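PDB 3N7L: neurotoxin from Clostridium botulinum, which probably binds gangliosides on nerve cells through its receptor-binding domain, the only part of the toxin in this structure. Local coordinates for residues Q35-P38 with F42-K45. Residues are numbered along the deposited sequence; the frame is centred on the assembly and turned at random.
Sequences QLNP and FDFK
L36 and F44 face each other as a non-hydrogen-bonded antiparallel pair, and here the hairpin is tightly packed: CD2 of L36 lies 3.4 Å from CB of F44. F44 has CG between its backbone N and carbonyl carbon (chi1 61°), which carries the ring away from the strand 35-36 toward L11 and L18. Leucine, branched and apolar, rests its CD2 methyl against the F44 methylene and also meets L18, so this side packs the hairpin on strands 7-14 and 17-20 of its own lectin-like jelly roll.

The adjacent pair, Q35 and K45, is hydrogen-bonded, with K45 N giving to Q35 O at 2.7 Å and Q35 N to K45 O at 3.2 Å. Their side chains take the other, looser face. Q35 is exposed, as suits a polar amide; K45, fully extended, is long enough to touch N202 and W204.

Beyond the paired strands, N37 N donates to D43 O at 2.9 Å, almost straight (167°). D43 is buried against W142 and W204, where its carboxylate can accept from a water 2.6 Å from OD1; that water can donate to Q35 O instead. Toward the turn, the exposed F42 ring sets its edge, through CE2, 3.3 Å from P38 O, in plane, where the ring's slightly positive C-H rim suits a carbonyl oxygen.

The chemistry thus implies a hairpin whose register is set by backbone bonds, with L36 and the buried F44 making its apolar side and water possibly helping to satisfy the D43 carboxylate.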
loop_
_atom_site.group_PDB
_atom_site.type_symbol
_atom_site.label_atom_id
_atom_site.label_comp_id
_atom_site.label_asym_id
_atom_site.label_seq_id
_atom_site.Cartn_x
_atom_site.Cartn_y
_atom_site.Cartn_z
ATOM N N GLN A 35 -10.818 12.944 -11.128
ATOM C CA GLN A 35 -11.495 11.698 -11.475
ATOM C C GLN A 35 -11.964 10.930 -10.258
ATOM O O GLN A 35 -11.215 10.753 -9.299
ATOM C CB GLN A 35 -10.575 10.816 -12.311
ATOM C CG GLN A 35 -9.996 11.537 -13.519
ATOM C CD GLN A 35 -9.028 10.678 -14.297
ATOM O OE1 GLN A 35 -8.204 11.186 -15.058
ATOM N NE2 GLN A 35 -9.124 9.363 -14.117
ATOM N N LEU A 36 -13.209 10.472 -10.310
ATOM C CA LEU A 36 -13.796 9.711 -9.220
ATOM C C LEU A 36 -13.846 8.232 -9.571
ATOM O O LEU A 36 -14.281 7.853 -10.659
ATOM C CB LEU A 36 -15.210 10.214 -8.920
ATOM C CG LEU A 36 -15.385 11.689 -8.546
ATOM C CD1 LEU A 36 -16.842 11.934 -8.175
ATOM C CD2 LEU A 36 -14.481 12.050 -7.382
ATOM N N ASN A 37 -13.392 7.397 -8.643
ATOM C CA ASN A 37 -13.389 5.957 -8.845
ATOM C C ASN A 37 -14.795 5.439 -8.531
ATOM O O ASN A 37 -15.300 5.634 -7.425
ATOM C CB ASN A 37 -12.348 5.313 -7.920
ATOM C CG ASN A 37 -12.178 3.824 -8.166
ATOM O OD1 ASN A 37 -11.334 3.176 -7.542
ATOM N ND2 ASN A 37 -12.979 3.271 -9.071
ATOM N N PRO A 38 -15.448 4.783 -9.509
ATOM C CA PRO A 38 -16.802 4.234 -9.352
ATOM C C PRO A 38 -16.891 3.013 -8.439
ATOM O O PRO A 38 -17.985 2.606 -8.051
ATOM C CB PRO A 38 -17.208 3.917 -10.788
ATOM C CG PRO A 38 -15.916 3.482 -11.388
ATOM C CD PRO A 38 -14.947 4.534 -10.873
ATOM N N PHE A 42 -13.497 4.076 -3.848
ATOM C CA PHE A 42 -14.185 5.299 -4.275
ATOM C C PHE A 42 -13.374 6.574 -4.070
ATOM O O PHE A 42 -13.912 7.621 -3.711
ATOM C CB PHE A 42 -15.521 5.435 -3.536
ATOM C CG PHE A 42 -16.348 4.183 -3.543
ATOM C CD1 PHE A 42 -16.486 3.422 -2.389
ATOM C CD2 PHE A 42 -16.980 3.758 -4.708
ATOM C CE1 PHE A 42 -17.244 2.253 -2.390
ATOM C CE2 PHE A 42 -17.740 2.588 -4.721
ATOM C CZ PHE A 42 -17.872 1.836 -3.559
ATOM N N ASP A 43 -12.078 6.477 -4.314
ATOM C CA ASP A 43 -11.161 7.599 -4.168
ATOM C C ASP A 43 -11.343 8.627 -5.282
ATOM O O ASP A 43 -11.996 8.357 -6.293
ATOM C CB ASP A 43 -9.743 7.065 -4.253
ATOM C CG ASP A 43 -9.499 6.326 -5.559
ATOM O OD1 ASP A 43 -9.191 6.985 -6.574
ATOM O OD2 ASP A 43 -9.650 5.086 -5.580
ATOM N N PHE A 44 -10.790 9.817 -5.080
ATOM C CA PHE A 44 -10.812 10.819 -6.125
ATOM C C PHE A 44 -9.339 11.032 -6.467
ATOM O O PHE A 44 -8.465 10.929 -5.593
ATOM C CB PHE A 44 -11.534 12.115 -5.697
ATOM C CG PHE A 44 -10.918 12.846 -4.528
ATOM C CD1 PHE A 44 -9.904 13.780 -4.725
ATOM C CD2 PHE A 44 -11.434 12.683 -3.242
ATOM C CE1 PHE A 44 -9.418 14.550 -3.665
ATOM C CE2 PHE A 44 -10.956 13.446 -2.172
ATOM C CZ PHE A 44 -9.947 14.384 -2.385
ATOM N N LYS A 45 -9.061 11.282 -7.741
ATOM C CA LYS A 45 -7.691 11.451 -8.200
ATOM C C LYS A 45 -7.370 12.841 -8.741
ATOM O O LYS A 45 -8.146 13.419 -9.507
ATOM C CB LYS A 45 -7.402 10.401 -9.270
ATOM C CG LYS A 45 -6.001 10.436 -9.851
ATOM C CD LYS A 45 -5.945 9.526 -11.068
ATOM C CE LYS A 45 -4.566 9.493 -11.692
ATOM N NZ LYS A 45 -4.561 8.629 -12.905
HETATM O O HOH W 1 -9.958 7.931 -8.888
#